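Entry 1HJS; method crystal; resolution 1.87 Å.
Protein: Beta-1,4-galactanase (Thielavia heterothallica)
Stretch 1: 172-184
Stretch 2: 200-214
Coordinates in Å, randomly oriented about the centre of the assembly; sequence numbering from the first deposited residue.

Stretch 1, residues 172-184: KPKIMIHLDNGWD
Stretch 2, residues 200-214: TLELSDFDMMGVSFY

How are the two backbones aligned? Strand 174-179 runs parallel to the strand that begins at M208, with axes 4.7 Å apart at closest approach and 34° between their directions. M176 pairs with M208 (CA to CA 4.4 Å), I177 with M209 (5.2 Å), H178 with G210 (4.5 Å) and L179 with V211 (5.1 Å). Extended torsions, such as -112/129 at I177 and -109/150 at G210, let alternate residues of the first strand reach across: I177 N donates to M208 O (3.1 Å), G210 N to I177 O (2.9 Å), L179 N to G210 O (3.1 Å) and S212 N to L179 O (3.2 Å). CA-H...O contacts fill the gaps, the shortest from V211 CA to L179 O at 3.2 Å.

What secures the beginning of the ladder? After the 3-10 segment 203-205, D207 (phi/psi -117/-23) turns its backbone so that two successive amides share one carbonyl: D207 N and M208 N lie 2.7 and 2.9 Å from I175 O. The D207 side chain points toward the first stretch, and with chi1 m (-45°) its OD2 accepts from I175 N at 2.9 Å and an almost straight 176°. A carboxylate thus takes the place of a backbone acceptor. Water 1 donates to D207 OD2 (2.7 Å) and to P173 O (2.8 Å). Before the turn, D205, chi1 m, accepts from E202 N through OD2 at 2.7 Å, tying the loop to itself.

How do the side chains pack on the two faces of the sheet? M176, H178 and M208 share one face. M176 is extended through chi1 and chi2 (170°, -170°) and then bends at chi3 m (-75°), while M208 is m, t, p; their CB atoms lie 3.9 Å apart. G210 belongs beside them: an ideal CB there would sit 2.7 Å from M176 SD, a clash, so the missing side chain leaves room for the thioether. I177, L179, M209 and V211 occupy the other face. I177, m and t, extends CD1 over the F206 ring, 3.6 Å from its centroid and only 4° off the normal; L201 CD2 approaches the same methyl at 4.0 Å. F206 adopts chi1 p (66°), chi2 -72°. I177, L201 and F206 are buried, and their apolar side chains suit a place closed off from solvent.

What closes the far end? H178, chi1 t (172°) and chi2 -156°, brings NE2 to S212 OG, donating at 2.7 Å; S212, chi1 m (-63°), presents its small hydroxyl near the ring plane. Beyond the strand, N181 (phi/psi 40/64) begins a type I turn to D184, closed by D184 N to N181 O at 2.9 Å. The turn brings G182 N to S212 O, also 2.9 Å. Glycine fits at 182 because an ideal CB on G182 would lie 2.5 Å from V211 CG2, a clash. W183, chi1 p (53°) and chi2 -92°, meets F213 CD1 with its CD1 at 4.0 Å; F213 uses chi1 t. Altogether the contact buries 895 Å².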

# COMPACT_ATOMS: atom_id res chain seq x y z
N LYS A 172 -17.29 -2.28 -8.78
CA LYS A 172 -16.23 -3.19 -8.35
C LYS A 172 -14.91 -2.43 -8.26
O LYS A 172 -14.70 -1.46 -8.99
CB LYS A 172 -16.05 -4.32 -9.36
CG LYS A 172 -16.43 -5.69 -8.84
CD LYS A 172 -17.89 -5.73 -8.52
CE LYS A 172 -18.30 -7.07 -7.95
NZ LYS A 172 -19.76 -7.04 -7.73
N PRO A 173 -14.02 -2.85 -7.36
CA PRO A 173 -12.73 -2.17 -7.24
C PRO A 173 -11.74 -2.81 -8.21
O PRO A 173 -11.99 -3.89 -8.73
CB PRO A 173 -12.34 -2.46 -5.80
CG PRO A 173 -12.81 -3.88 -5.64
CD PRO A 173 -14.19 -3.85 -6.29
N LYS A 174 -10.63 -2.12 -8.45
CA LYS A 174 -9.59 -2.68 -9.29
C LYS A 174 -8.87 -3.64 -8.34
O LYS A 174 -8.63 -3.31 -7.18
CB LYS A 174 -8.64 -1.59 -9.77
CG LYS A 174 -9.26 -0.66 -10.81
CD LYS A 174 -8.30 0.44 -11.22
CE LYS A 174 -8.91 1.33 -12.30
NZ LYS A 174 -8.03 2.49 -12.62
N ILE A 175 -8.53 -4.83 -8.83
CA ILE A 175 -7.85 -5.81 -7.99
C ILE A 175 -6.35 -5.72 -8.19
O ILE A 175 -5.85 -5.78 -9.31
CB ILE A 175 -8.35 -7.23 -8.30
CG1 ILE A 175 -9.85 -7.31 -8.02
CG2 ILE A 175 -7.60 -8.25 -7.45
CD1 ILE A 175 -10.50 -8.61 -8.44
N MET A 176 -5.63 -5.57 -7.09
CA MET A 176 -4.18 -5.42 -7.15
C MET A 176 -3.37 -6.49 -6.43
O MET A 176 -3.77 -7.00 -5.39
CB MET A 176 -3.79 -4.06 -6.56
CG MET A 176 -2.29 -3.88 -6.34
SD MET A 176 -1.94 -2.38 -5.39
CE MET A 176 -2.21 -1.13 -6.63
N ILE A 177 -2.22 -6.83 -7.01
CA ILE A 177 -1.28 -7.77 -6.42
C ILE A 177 -0.11 -6.85 -6.09
O ILE A 177 0.36 -6.08 -6.94
CB ILE A 177 -0.85 -8.87 -7.40
CG1 ILE A 177 -2.00 -9.88 -7.56
CG2 ILE A 177 0.40 -9.58 -6.88
CD1 ILE A 177 -1.73 -10.98 -8.58
N HIS A 178 0.35 -6.93 -4.85
CA HIS A 178 1.41 -6.06 -4.35
C HIS A 178 2.67 -6.79 -3.89
O HIS A 178 2.63 -7.61 -2.98
CB HIS A 178 0.83 -5.23 -3.19
CG HIS A 178 1.84 -4.41 -2.44
ND1 HIS A 178 1.64 -4.00 -1.14
CD2 HIS A 178 3.05 -3.93 -2.81
CE1 HIS A 178 2.69 -3.30 -0.74
NE2 HIS A 178 3.56 -3.24 -1.74
N LEU A 179 3.80 -6.45 -4.52
CA LEU A 179 5.11 -7.01 -4.20
C LEU A 179 6.02 -5.88 -3.71
O LEU A 179 5.83 -4.72 -4.06
CB LEU A 179 5.73 -7.67 -5.44
CG LEU A 179 5.40 -9.13 -5.76
CD1 LEU A 179 3.93 -9.41 -5.58
CD2 LEU A 179 5.88 -9.45 -7.17
N ASP A 180 7.02 -6.23 -2.91
CA ASP A 180 7.97 -5.22 -2.42
C ASP A 180 9.07 -5.00 -3.46
O ASP A 180 9.01 -5.55 -4.56
CB ASP A 180 8.58 -5.70 -1.10
CG ASP A 180 9.52 -6.87 -1.29
OD1 ASP A 180 9.22 -7.76 -2.11
OD2 ASP A 180 10.56 -6.92 -0.60
N ASN A 181 10.05 -4.18 -3.11
CA ASN A 181 11.19 -3.88 -3.98
C ASN A 181 10.85 -3.69 -5.46
O ASN A 181 11.30 -4.45 -6.33
CB ASN A 181 12.26 -4.98 -3.85
CG ASN A 181 12.80 -5.10 -2.43
OD1 ASN A 181 12.78 -4.13 -1.66
ND2 ASN A 181 13.28 -6.29 -2.07
N GLY A 182 10.06 -2.66 -5.75
CA GLY A 182 9.67 -2.38 -7.12
C GLY A 182 10.82 -2.18 -8.09
O GLY A 182 10.65 -2.31 -9.30
N TRP A 183 12.00 -1.85 -7.55
CA TRP A 183 13.18 -1.62 -8.37
C TRP A 183 13.83 -2.92 -8.83
O TRP A 183 14.64 -2.92 -9.76
CB TRP A 183 14.22 -0.82 -7.58
CG TRP A 183 14.53 -1.44 -6.24
CD1 TRP A 183 13.92 -1.16 -5.05
CD2 TRP A 183 15.47 -2.48 -5.98
NE1 TRP A 183 14.43 -1.96 -4.06
CE2 TRP A 183 15.38 -2.79 -4.60
CE3 TRP A 183 16.39 -3.19 -6.77
CZ2 TRP A 183 16.18 -3.77 -4.00
CZ3 TRP A 183 17.18 -4.17 -6.16
CH2 TRP A 183 17.06 -4.45 -4.79
N ASP A 184 13.48 -4.02 -8.18
CA ASP A 184 14.06 -5.33 -8.48
C ASP A 184 13.30 -6.09 -9.56
O ASP A 184 12.46 -6.94 -9.26
CB ASP A 184 14.11 -6.17 -7.20
CG ASP A 184 14.87 -7.47 -7.36
OD1 ASP A 184 15.29 -7.78 -8.49
OD2 ASP A 184 15.05 -8.17 -6.35
N THR A 200 -4.17 -21.42 -12.81
CA THR A 200 -5.33 -21.12 -11.97
C THR A 200 -5.58 -19.62 -11.93
O THR A 200 -6.68 -19.16 -12.26
CB THR A 200 -5.14 -21.66 -10.55
OG1 THR A 200 -3.89 -21.20 -10.02
CG2 THR A 200 -5.16 -23.18 -10.55
N LEU A 201 -4.59 -18.85 -11.51
CA LEU A 201 -4.74 -17.40 -11.48
C LEU A 201 -4.46 -16.93 -12.90
O LEU A 201 -3.38 -17.17 -13.44
CB LEU A 201 -3.72 -16.75 -10.53
CG LEU A 201 -3.80 -15.21 -10.49
CD1 LEU A 201 -5.09 -14.79 -9.79
CD2 LEU A 201 -2.60 -14.65 -9.76
N GLU A 202 -5.44 -16.27 -13.51
CA GLU A 202 -5.28 -15.77 -14.87
C GLU A 202 -4.98 -14.28 -14.85
O GLU A 202 -5.31 -13.60 -13.89
CB GLU A 202 -6.56 -16.01 -15.68
CG GLU A 202 -6.98 -17.46 -15.79
CD GLU A 202 -8.13 -17.63 -16.75
OE1 GLU A 202 -7.94 -17.36 -17.96
OE2 GLU A 202 -9.23 -18.03 -16.31
N LEU A 203 -4.37 -13.79 -15.93
CA LEU A 203 -4.06 -12.37 -16.01
C LEU A 203 -5.33 -11.54 -15.87
O LEU A 203 -5.30 -10.44 -15.32
CB LEU A 203 -3.40 -12.03 -17.36
CG LEU A 203 -1.88 -11.87 -17.37
CD1 LEU A 203 -1.45 -11.39 -18.74
CD2 LEU A 203 -1.45 -10.88 -16.30
N SER A 204 -6.44 -12.08 -16.36
CA SER A 204 -7.72 -11.40 -16.29
C SER A 204 -8.30 -11.35 -14.87
O SER A 204 -9.28 -10.64 -14.63
CB SER A 204 -8.73 -12.06 -17.23
OG SER A 204 -9.02 -13.39 -16.82
N ASP A 205 -7.71 -12.10 -13.95
CA ASP A 205 -8.22 -12.13 -12.57
C ASP A 205 -7.86 -10.89 -11.76
O ASP A 205 -8.48 -10.61 -10.74
CB ASP A 205 -7.74 -13.38 -11.83
CG ASP A 205 -8.43 -14.65 -12.31
OD1 ASP A 205 -9.62 -14.60 -12.68
OD2 ASP A 205 -7.78 -15.72 -12.29
N PHE A 206 -6.84 -10.14 -12.19
CA PHE A 206 -6.48 -8.92 -11.47
C PHE A 206 -6.23 -7.78 -12.44
O PHE A 206 -6.07 -8.00 -13.64
CB PHE A 206 -5.28 -9.15 -10.53
CG PHE A 206 -3.99 -9.45 -11.23
CD1 PHE A 206 -3.79 -10.68 -11.85
CD2 PHE A 206 -2.96 -8.52 -11.23
CE1 PHE A 206 -2.57 -10.98 -12.46
CE2 PHE A 206 -1.74 -8.80 -11.84
CZ PHE A 206 -1.54 -10.03 -12.46
N ASP A 207 -6.21 -6.56 -11.92
CA ASP A 207 -6.07 -5.38 -12.76
C ASP A 207 -4.83 -4.52 -12.56
O ASP A 207 -4.43 -3.79 -13.47
CB ASP A 207 -7.30 -4.50 -12.55
CG ASP A 207 -8.59 -5.30 -12.57
OD1 ASP A 207 -8.91 -5.86 -13.64
OD2 ASP A 207 -9.27 -5.39 -11.53
N MET A 208 -4.23 -4.60 -11.39
CA MET A 208 -3.08 -3.76 -11.09
C MET A 208 -1.92 -4.48 -10.43
O MET A 208 -2.09 -5.49 -9.75
CB MET A 208 -3.50 -2.63 -10.16
CG MET A 208 -4.72 -1.85 -10.57
SD MET A 208 -5.11 -0.61 -9.30
CE MET A 208 -4.00 0.72 -9.79
N MET A 209 -0.73 -3.93 -10.64
CA MET A 209 0.49 -4.43 -10.03
C MET A 209 1.03 -3.28 -9.21
O MET A 209 1.35 -2.22 -9.75
CB MET A 209 1.52 -4.83 -11.09
CG MET A 209 1.09 -6.00 -11.95
SD MET A 209 2.38 -6.51 -13.09
CE MET A 209 1.82 -8.17 -13.47
N GLY A 210 1.12 -3.49 -7.90
CA GLY A 210 1.63 -2.44 -7.04
C GLY A 210 3.00 -2.84 -6.52
O GLY A 210 3.29 -4.02 -6.37
N VAL A 211 3.85 -1.85 -6.25
CA VAL A 211 5.17 -2.12 -5.73
C VAL A 211 5.52 -1.14 -4.62
O VAL A 211 5.05 -0.00 -4.62
CB VAL A 211 6.27 -1.99 -6.81
CG1 VAL A 211 5.99 -2.94 -7.96
CG2 VAL A 211 6.33 -0.55 -7.32
N SER A 212 6.32 -1.60 -3.67
CA SER A 212 6.79 -0.73 -2.60
C SER A 212 8.11 -0.19 -3.15
O SER A 212 8.81 -0.88 -3.89
CB SER A 212 7.06 -1.52 -1.32
OG SER A 212 5.88 -2.11 -0.81
N PHE A 213 8.44 1.05 -2.81
CA PHE A 213 9.69 1.64 -3.25
C PHE A 213 10.21 2.57 -2.16
O PHE A 213 9.69 3.67 -1.97
CB PHE A 213 9.50 2.43 -4.55
CG PHE A 213 10.78 3.05 -5.07
CD1 PHE A 213 11.80 2.25 -5.56
CD2 PHE A 213 10.97 4.43 -5.03
CE1 PHE A 213 13.00 2.81 -6.01
CE2 PHE A 213 12.16 5.00 -5.48
CZ PHE A 213 13.18 4.19 -5.97
N TYR A 214 11.22 2.10 -1.45
CA TYR A 214 11.84 2.85 -0.36
C TYR A 214 13.32 3.08 -0.69
O TYR A 214 13.97 2.22 -1.29
CB TYR A 214 11.71 2.07 0.95
CG TYR A 214 10.31 2.04 1.51
CD1 TYR A 214 9.75 3.16 2.12
CD2 TYR A 214 9.54 0.87 1.45
CE1 TYR A 214 8.47 3.13 2.66
CE2 TYR A 214 8.24 0.84 1.99
CZ TYR A 214 7.72 1.97 2.59
OH TYR A 214 6.46 1.94 3.15
O HOH W 1 -11.90 -5.68 -10.93
O HOH W 2 14.57 -1.22 -1.10